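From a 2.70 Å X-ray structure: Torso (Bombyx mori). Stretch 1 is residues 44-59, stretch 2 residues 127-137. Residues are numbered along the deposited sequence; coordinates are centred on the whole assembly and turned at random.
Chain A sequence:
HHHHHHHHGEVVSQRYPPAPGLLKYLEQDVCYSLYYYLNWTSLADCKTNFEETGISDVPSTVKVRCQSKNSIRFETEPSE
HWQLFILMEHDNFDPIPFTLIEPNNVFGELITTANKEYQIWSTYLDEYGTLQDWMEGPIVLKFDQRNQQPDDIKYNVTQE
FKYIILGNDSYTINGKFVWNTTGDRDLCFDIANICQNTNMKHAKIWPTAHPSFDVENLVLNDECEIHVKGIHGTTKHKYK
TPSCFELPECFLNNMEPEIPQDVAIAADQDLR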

ATOM      1  N   ALA A  44      -1.223 -13.982  23.505  1.00 48.70           N
ATOM      2  CA  ALA A  44      -2.268 -14.838  24.054  1.00 46.60           C
ATOM      3  C   ALA A  44      -2.843 -14.290  25.354  1.00 48.38           C
ATOM      4  O   ALA A  44      -3.993 -14.570  25.694  1.00 45.15           O
ATOM      5  CB  ALA A  44      -1.725 -16.240  24.281  1.00 48.98           C
ATOM      6  N   ASP A  45      -2.052 -13.506  26.079  1.00 48.49           N
ATOM      7  CA  ASP A  45      -2.485 -13.010  27.381  1.00 52.19           C
ATOM      8  C   ASP A  45      -3.453 -11.832  27.257  1.00 46.71           C
ATOM      9  O   ASP A  45      -3.742 -11.148  28.239  1.00 47.03           O
ATOM     10  CB  ASP A  45      -1.271 -12.599  28.217  1.00 62.25           C
ATOM     11  CG  ASP A  45      -0.494 -11.456  27.597  1.00 62.07           C
ATOM     12  OD1 ASP A  45      -0.702 -11.173  26.398  1.00 56.59           O
ATOM     13  OD2 ASP A  45       0.330 -10.844  28.308  1.00 64.93           O
ATOM     14  N   CYS A  46      -3.947 -11.602  26.044  1.00 42.23           N
ATOM     15  CA  CYS A  46      -4.963 -10.587  25.801  1.00 40.82           C
ATOM     16  C   CYS A  46      -6.327 -11.177  26.131  1.00 38.87           C
ATOM     17  O   CYS A  46      -6.811 -12.061  25.425  1.00 38.10           O
ATOM     18  CB  CYS A  46      -4.913 -10.104  24.355  1.00 40.99           C
ATOM     19  SG  CYS A  46      -6.016  -8.731  23.973  1.00 39.79           S
ATOM     20  N   LYS A  47      -6.939 -10.688  27.202  1.00 46.13           N
ATOM     21  CA  LYS A  47      -8.238 -11.181  27.646  1.00 44.91           C
ATOM     22  C   LYS A  47      -9.368 -10.238  27.248  1.00 43.58           C
ATOM     23  O   LYS A  47     -10.296 -10.000  28.021  1.00 43.21           O
ATOM     24  CB  LYS A  47      -8.224 -11.413  29.157  1.00 45.99           C
ATOM     25  CG  LYS A  47      -7.016 -12.216  29.634  1.00 47.72           C
ATOM     26  CD  LYS A  47      -6.948 -13.578  28.937  1.00 47.38           C
ATOM     27  CE  LYS A  47      -5.692 -14.349  29.301  1.00 52.38           C
ATOM     28  NZ  LYS A  47      -5.645 -15.676  28.622  1.00 52.37           N
ATOM     29  N   THR A  48      -9.276  -9.705  26.034  1.00 36.08           N
ATOM     30  CA  THR A  48     -10.324  -8.852  25.495  1.00 35.03           C
ATOM     31  C   THR A  48     -11.458  -9.713  24.951  1.00 34.16           C
ATOM     32  O   THR A  48     -11.267 -10.506  24.028  1.00 34.41           O
ATOM     33  CB  THR A  48      -9.799  -7.938  24.368  1.00 35.58           C
ATOM     34  OG1 THR A  48      -8.645  -7.220  24.823  1.00 37.00           O
ATOM     35  CG2 THR A  48     -10.873  -6.950  23.927  1.00 34.74           C
ATOM     36  N   ASN A  49     -12.637  -9.543  25.540  1.00 36.26           N
ATOM     37  CA  ASN A  49     -13.823 -10.309  25.178  1.00 35.96           C
ATOM     38  C   ASN A  49     -15.018  -9.382  24.984  1.00 35.38           C
ATOM     39  O   ASN A  49     -15.494  -8.764  25.936  1.00 35.49           O
ATOM     40  CB  ASN A  49     -14.125 -11.352  26.260  1.00 36.57           C
ATOM     41  CG  ASN A  49     -15.071 -12.438  25.784  1.00 36.95           C
ATOM     42  OD1 ASN A  49     -15.976 -12.188  24.990  1.00 36.73           O
ATOM     43  ND2 ASN A  49     -14.869 -13.654  26.281  1.00 37.89           N
ATOM     44  N   PHE A  50     -15.500  -9.288  23.749  1.00 28.29           N
ATOM     45  CA  PHE A  50     -16.627  -8.415  23.435  1.00 27.98           C
ATOM     46  C   PHE A  50     -17.967  -9.057  23.776  1.00 28.36           C
ATOM     47  O   PHE A  50     -18.976  -8.366  23.913  1.00 28.30           O
ATOM     48  CB  PHE A  50     -16.611  -8.033  21.955  1.00 28.35           C
ATOM     49  CG  PHE A  50     -15.595  -6.986  21.610  1.00 28.64           C
ATOM     50  CD1 PHE A  50     -15.919  -5.643  21.689  1.00 28.91           C
ATOM     51  CD2 PHE A  50     -14.320  -7.339  21.205  1.00 29.28           C
ATOM     52  CE1 PHE A  50     -14.993  -4.673  21.370  1.00 29.81           C
ATOM     53  CE2 PHE A  50     -13.387  -6.372  20.886  1.00 30.25           C
ATOM     54  CZ  PHE A  50     -13.725  -5.038  20.969  1.00 30.52           C
ATOM     55  N   GLU A  51     -17.971 -10.378  23.911  1.00 29.07           N
ATOM     56  CA  GLU A  51     -19.201 -11.117  24.164  1.00 30.11           C
ATOM     57  C   GLU A  51     -19.509 -11.200  25.658  1.00 30.60           C
ATOM     58  O   GLU A  51     -20.621 -11.552  26.048  1.00 31.85           O
ATOM     59  CB  GLU A  51     -19.102 -12.514  23.547  1.00 31.16           C
ATOM     60  CG  GLU A  51     -19.181 -12.494  22.023  1.00 31.51           C
ATOM     61  CD  GLU A  51     -19.004 -13.863  21.396  1.00 32.82           C
ATOM     62  OE1 GLU A  51     -18.011 -14.545  21.727  1.00 32.65           O
ATOM     63  OE2 GLU A  51     -19.852 -14.250  20.566  1.00 34.25           O
ATOM     64  N   GLU A  52     -18.521 -10.863  26.486  1.00 53.52           N
ATOM     65  CA  GLU A  52     -18.691 -10.854  27.937  1.00 52.61           C
ATOM     66  C   GLU A  52     -18.911  -9.442  28.472  1.00 52.12           C
ATOM     67  O   GLU A  52     -19.055  -9.246  29.680  1.00 53.27           O
ATOM     68  CB  GLU A  52     -17.476 -11.478  28.628  1.00 53.06           C
ATOM     69  CG  GLU A  52     -17.338 -12.975  28.420  1.00 55.43           C
ATOM     70  CD  GLU A  52     -16.190 -13.566  29.218  1.00 55.74           C
ATOM     71  OE1 GLU A  52     -15.285 -12.802  29.614  1.00 54.32           O
ATOM     72  OE2 GLU A  52     -16.192 -14.794  29.446  1.00 56.97           O
ATOM     73  N   THR A  53     -18.940  -8.461  27.575  1.00 29.32           N
ATOM     74  CA  THR A  53     -19.099  -7.065  27.968  1.00 29.34           C
ATOM     75  C   THR A  53     -20.568  -6.660  27.966  1.00 29.30           C
ATOM     76  O   THR A  53     -21.344  -7.119  27.128  1.00 29.49           O
ATOM     77  CB  THR A  53     -18.315  -6.131  27.026  1.00 28.65           C
ATOM     78  OG1 THR A  53     -16.987  -6.637  26.842  1.00 28.71           O
ATOM     79  CG2 THR A  53     -18.247  -4.721  27.596  1.00 29.13           C
ATOM     80  N   GLY A  54     -20.940  -5.799  28.911  1.00 30.12           N
ATOM     81  CA  GLY A  54     -22.322  -5.383  29.078  1.00 30.45           C
ATOM     82  C   GLY A  54     -22.561  -3.950  28.638  1.00 29.73           C
ATOM     83  O   GLY A  54     -21.774  -3.387  27.880  1.00 29.10           O
ATOM     84  N   ILE A  55     -23.658  -3.367  29.115  1.00 30.33           N
ATOM     85  CA  ILE A  55     -24.039  -2.001  28.761  1.00 29.92           C
ATOM     86  C   ILE A  55     -24.566  -1.262  29.989  1.00 31.29           C
ATOM     87  O   ILE A  55     -25.483  -1.738  30.655  1.00 32.52           O
ATOM     88  CB  ILE A  55     -25.113  -1.978  27.655  1.00 29.75           C
ATOM     89  CG1 ILE A  55     -24.601  -2.693  26.401  1.00 29.09           C
ATOM     90  CG2 ILE A  55     -25.510  -0.539  27.322  1.00 29.28           C
ATOM     91  CD1 ILE A  55     -25.657  -2.911  25.345  1.00 29.86           C
ATOM     92  N   SER A  56     -23.989  -0.098  30.276  1.00 24.65           N
ATOM     93  CA  SER A  56     -24.343   0.660  31.474  1.00 26.67           C
ATOM     94  C   SER A  56     -25.368   1.755  31.191  1.00 26.72           C
ATOM     95  O   SER A  56     -25.599   2.124  30.038  1.00 25.34           O
ATOM     96  CB  SER A  56     -23.091   1.285  32.090  1.00 28.31           C
ATOM     97  OG  SER A  56     -22.540   2.269  31.236  1.00 27.90           O
ATOM     98  N   ASP A  57     -25.974   2.273  32.256  1.00 55.27           N
ATOM     99  CA  ASP A  57     -26.888   3.404  32.153  1.00 55.73           C
ATOM    100  C   ASP A  57     -26.109   4.678  31.864  1.00 56.42           C
ATOM    101  O   ASP A  57     -26.661   5.655  31.361  1.00 56.34           O
ATOM    102  CB  ASP A  57     -27.692   3.576  33.443  1.00 57.72           C
ATOM    103  CG  ASP A  57     -28.548   2.369  33.765  1.00 57.23           C
ATOM    104  OD1 ASP A  57     -28.992   1.682  32.823  1.00 55.21           O
ATOM    105  OD2 ASP A  57     -28.787   2.116  34.963  1.00 59.02           O
ATOM    106  N   VAL A  58     -24.820   4.652  32.186  1.00 30.39           N
ATOM    107  CA  VAL A  58     -23.952   5.814  32.045  1.00 31.34           C
ATOM    108  C   VAL A  58     -23.909   6.310  30.602  1.00 29.66           C
ATOM    109  O   VAL A  58     -23.446   5.591  29.714  1.00 28.01           O
ATOM    110  CB  VAL A  58     -22.513   5.494  32.506  1.00 32.21           C
ATOM    111  CG1 VAL A  58     -21.622   6.724  32.387  1.00 33.34           C
ATOM    112  CG2 VAL A  58     -22.509   4.973  33.937  1.00 34.07           C
ATOM    113  N   PRO A  59     -24.396   7.540  30.356  1.00 30.22           N
ATOM    114  CA  PRO A  59     -24.224   8.106  29.016  1.00 28.95           C
ATOM    115  C   PRO A  59     -22.763   8.431  28.750  1.00 29.32           C
ATOM    116  O   PRO A  59     -22.030   8.769  29.679  1.00 31.07           O
ATOM    117  CB  PRO A  59     -25.078   9.378  29.046  1.00 29.90           C
ATOM    118  CG  PRO A  59     -25.976   9.227  30.229  1.00 31.17           C
ATOM    119  CD  PRO A  59     -25.191   8.429  31.217  1.00 32.05           C
TER
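Stretch 2 127-137: EYGTLQDWMEG

How does the second stretch run along the first? It follows it in the same direction. The course is extended from Thr130 on; before it Tyr128 (phi/psi -93/-11) and Gly129 (102/26) bend the chain. Tyr128 lies by Cys46, with their CA atoms 5.6 Å apart, and Thr130 by Thr48, CA to CA 4.9 Å; farther on, the CA of Asp133 is 4.3 Å from the CA of Gly54. Between the last two pairings the first stretch spends six residues and the second only three, because residues 49 to 53 make a looped detour while Leu131 and Gln132 continue nearly straight. By Trp134 the second stretch is pairing as a parallel strand, and together the two stretches bury 895 Å².

Which backbone bonds hold the strands together? The firmest pair centres on Trp134, which bridges in parallel to Ile55, CA to CA 4.6 Å. Trp134 N donates to Gly54 O at 2.8 Å, and Ser56 N donates to Trp134 O at 3.1 Å, so Trp134 is bonded to the residues before and after Ile55, as parallel pairing requires. Ser56 OG adds a weak bond to the same Trp134 O at 3.4 Å. At the other end of the contact, Lys47 N reaches Tyr128 O at 3.4 Å, a weak bond. Beyond Ser56 the first stretch turns a corner at Asp57, and no hydrogen bond joins Val58 or Pro59 to the second stretch.

Where do side chains bond to the opposing backbone, and why is glycine found there? Thr48 OG1 donates to Gly129 O at 2.6 Å, a short bond from the side chain of one stretch to the backbone of the other. A CB on Gly129 would point toward the first stretch and fall 2.4 Å from Thr48 OG1; its backbone angles alone would also jam a CB against the carbonyl of Tyr128. At Gly54 the conflict is with a side chain alone: an ideal CB would lie 2.7 Å from Asp133 OD2. The other carboxylate oxygen, Asp133 OD1, accepts a weak bond from Gly54 N at 3.5 Å.

What fills the space between the bonded ends? Leu131 points toward the first stretch and packs into the detour: its CD1 lies over the face of the Phe50 ring, 3.3 Å from the ring centroid and 13° off the normal, a CH-pi contact, and is 3.7 Å from Thr48 CG2. The Phe50 ring also meets the indole of Trp134, Phe50 CE1 to Trp134 CZ2 at 3.6 Å, with each ring touching the other near its edge. Thr53 also points toward the second stretch. Its OG1 donates to Asn49 O at 2.8 Å within the loop and lies 3.3 Å from Leu131 CB, while its CG2 is 3.3 Å from Gln132 O and 4.0 Å from Trp134 CD1. Past the corner, packing replaces hydrogen bonding: Val58 CG1 rests 3.7 Å from Met135 SD, and Val58 O is 3.5 Å from Met135 CB.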

ATOM      1  N   GLU A 127      -5.621  -3.020  31.598  1.00 59.05           N
ATOM      2  CA  GLU A 127      -4.222  -3.266  31.281  1.00 60.41           C
ATOM      3  C   GLU A 127      -4.107  -4.481  30.367  1.00 59.72           C
ATOM      4  O   GLU A 127      -3.250  -4.531  29.485  1.00 59.99           O
ATOM      5  CB  GLU A 127      -3.412  -3.474  32.564  1.00 62.68           C
ATOM      6  CG  GLU A 127      -1.896  -3.386  32.386  1.00 64.58           C
ATOM      7  CD  GLU A 127      -1.288  -4.618  31.734  1.00 64.96           C
ATOM      8  OE1 GLU A 127      -1.862  -5.720  31.867  1.00 64.21           O
ATOM      9  OE2 GLU A 127      -0.232  -4.479  31.082  1.00 66.23           O
ATOM     10  N   TYR A 128      -4.993  -5.451  30.576  1.00 46.66           N
ATOM     11  CA  TYR A 128      -4.985  -6.688  29.805  1.00 46.18           C
ATOM     12  C   TYR A 128      -5.912  -6.598  28.597  1.00 44.09           C
ATOM     13  O   TYR A 128      -5.891  -7.463  27.720  1.00 43.59           O
ATOM     14  CB  TYR A 128      -5.405  -7.858  30.694  1.00 46.75           C
ATOM     15  CG  TYR A 128      -4.486  -8.077  31.872  1.00 48.96           C
ATOM     16  CD1 TYR A 128      -3.318  -8.812  31.738  1.00 50.53           C
ATOM     17  CD2 TYR A 128      -4.787  -7.546  33.119  1.00 49.63           C
ATOM     18  CE1 TYR A 128      -2.475  -9.012  32.811  1.00 52.74           C
ATOM     19  CE2 TYR A 128      -3.951  -7.741  34.198  1.00 51.77           C
ATOM     20  CZ  TYR A 128      -2.796  -8.475  34.039  1.00 53.34           C
ATOM     21  OH  TYR A 128      -1.953  -8.678  35.105  1.00 55.65           O
ATOM     22  N   GLY A 129      -6.731  -5.552  28.568  1.00 40.57           N
ATOM     23  CA  GLY A 129      -7.615  -5.289  27.448  1.00 38.75           C
ATOM     24  C   GLY A 129      -9.031  -5.719  27.765  1.00 37.77           C
ATOM     25  O   GLY A 129      -9.812  -6.023  26.864  1.00 36.48           O
ATOM     26  N   THR A 130      -9.368  -5.734  29.050  1.00 31.64           N
ATOM     27  CA  THR A 130     -10.716  -6.075  29.479  1.00 30.94           C
ATOM     28  C   THR A 130     -11.661  -4.909  29.219  1.00 29.87           C
ATOM     29  O   THR A 130     -11.427  -3.788  29.671  1.00 30.32           O
ATOM     30  CB  THR A 130     -10.763  -6.450  30.972  1.00 32.19           C
ATOM     31  OG1 THR A 130      -9.700  -7.364  31.274  1.00 33.52           O
ATOM     32  CG2 THR A 130     -12.097  -7.091  31.319  1.00 31.61           C
ATOM     33  N   LEU A 131     -12.732  -5.192  28.488  1.00 35.21           N
ATOM     34  CA  LEU A 131     -13.714  -4.180  28.125  1.00 34.24           C
ATOM     35  C   LEU A 131     -14.768  -4.025  29.208  1.00 34.47           C
ATOM     36  O   LEU A 131     -15.479  -4.980  29.521  1.00 34.44           O
ATOM     37  CB  LEU A 131     -14.390  -4.549  26.806  1.00 32.96           C
ATOM     38  CG  LEU A 131     -13.496  -4.591  25.571  1.00 32.59           C
ATOM     39  CD1 LEU A 131     -14.151  -5.433  24.492  1.00 31.65           C
ATOM     40  CD2 LEU A 131     -13.233  -3.182  25.065  1.00 32.30           C
ATOM     41  N   GLN A 132     -14.867  -2.833  29.786  1.00 28.25           N
ATOM     42  CA  GLN A 132     -15.963  -2.546  30.700  1.00 28.44           C
ATOM     43  C   GLN A 132     -17.180  -2.158  29.870  1.00 27.31           C
ATOM     44  O   GLN A 132     -17.059  -1.858  28.683  1.00 26.50           O
ATOM     45  CB  GLN A 132     -15.592  -1.443  31.695  1.00 29.49           C
ATOM     46  CG  GLN A 132     -15.353  -0.072  31.088  1.00 29.33           C
ATOM     47  CD  GLN A 132     -14.899   0.943  32.124  1.00 30.66           C
ATOM     48  OE1 GLN A 132     -15.456   2.036  32.226  1.00 30.77           O
ATOM     49  NE2 GLN A 132     -13.877   0.585  32.897  1.00 31.84           N
ATOM     50  N   ASP A 133     -18.351  -2.185  30.498  1.00 30.77           N
ATOM     51  CA  ASP A 133     -19.622  -2.052  29.789  1.00 29.92           C
ATOM     52  C   ASP A 133     -19.700  -0.809  28.900  1.00 29.38           C
ATOM     53  O   ASP A 133     -19.211   0.262  29.259  1.00 29.92           O
ATOM     54  CB  ASP A 133     -20.771  -2.047  30.797  1.00 30.43           C
ATOM     55  CG  ASP A 133     -20.838  -3.328  31.606  1.00 31.00           C
ATOM     56  OD1 ASP A 133     -19.817  -4.045  31.672  1.00 31.27           O
ATOM     57  OD2 ASP A 133     -21.910  -3.620  32.176  1.00 31.29           O
ATOM     58  N   TRP A 134     -20.322  -0.974  27.735  1.00 25.05           N
ATOM     59  CA  TRP A 134     -20.438   0.093  26.747  1.00 24.53           C
ATOM     60  C   TRP A 134     -21.246   1.277  27.269  1.00 25.01           C
ATOM     61  O   TRP A 134     -22.188   1.106  28.041  1.00 25.41           O
ATOM     62  CB  TRP A 134     -21.084  -0.445  25.465  1.00 23.56           C
ATOM     63  CG  TRP A 134     -20.215  -1.414  24.726  1.00 23.12           C
ATOM     64  CD1 TRP A 134     -20.268  -2.776  24.782  1.00 23.10           C
ATOM     65  CD2 TRP A 134     -19.157  -1.093  23.816  1.00 22.78           C
ATOM     66  NE1 TRP A 134     -19.309  -3.322  23.965  1.00 22.79           N
ATOM     67  CE2 TRP A 134     -18.613  -2.310  23.360  1.00 22.56           C
ATOM     68  CE3 TRP A 134     -18.621   0.107  23.339  1.00 22.76           C
ATOM     69  CZ2 TRP A 134     -17.555  -2.361  22.455  1.00 22.29           C
ATOM     70  CZ3 TRP A 134     -17.568   0.054  22.447  1.00 22.48           C
ATOM     71  CH2 TRP A 134     -17.049  -1.170  22.010  1.00 22.24           C
ATOM     72  N   MET A 135     -20.863   2.476  26.836  1.00 33.30           N
ATOM     73  CA  MET A 135     -21.570   3.701  27.198  1.00 33.88           C
ATOM     74  C   MET A 135     -22.188   4.333  25.958  1.00 33.29           C
ATOM     75  O   MET A 135     -21.520   4.527  24.944  1.00 32.77           O
ATOM     76  CB  MET A 135     -20.625   4.687  27.886  1.00 34.88           C
ATOM     77  CG  MET A 135     -20.001   4.138  29.158  1.00 35.66           C
ATOM     78  SD  MET A 135     -19.084   5.378  30.091  1.00 37.15           S
ATOM     79  CE  MET A 135     -18.464   4.378  31.441  1.00 37.93           C
ATOM     80  N   GLU A 136     -23.474   4.651  26.054  1.00 25.28           N
ATOM     81  CA  GLU A 136     -24.234   5.165  24.925  1.00 24.86           C
ATOM     82  C   GLU A 136     -23.787   6.574  24.551  1.00 25.30           C
ATOM     83  O   GLU A 136     -23.736   7.466  25.399  1.00 26.31           O
ATOM     84  CB  GLU A 136     -25.727   5.146  25.257  1.00 25.26           C
ATOM     85  CG  GLU A 136     -26.646   5.324  24.062  1.00 24.86           C
ATOM     86  CD  GLU A 136     -28.101   5.061  24.407  1.00 25.35           C
ATOM     87  OE1 GLU A 136     -28.421   4.974  25.612  1.00 26.10           O
ATOM     88  OE2 GLU A 136     -28.922   4.938  23.474  1.00 25.10           O
ATOM     89  N   GLY A 137     -23.470   6.761  23.273  1.00 32.71           N
ATOM     90  CA  GLY A 137     -23.004   8.039  22.767  1.00 33.13           C
ATOM     91  C   GLY A 137     -24.059   8.725  21.923  1.00 33.17           C
ATOM     92  O   GLY A 137     -25.235   8.361  21.986  1.00 33.14           O
TER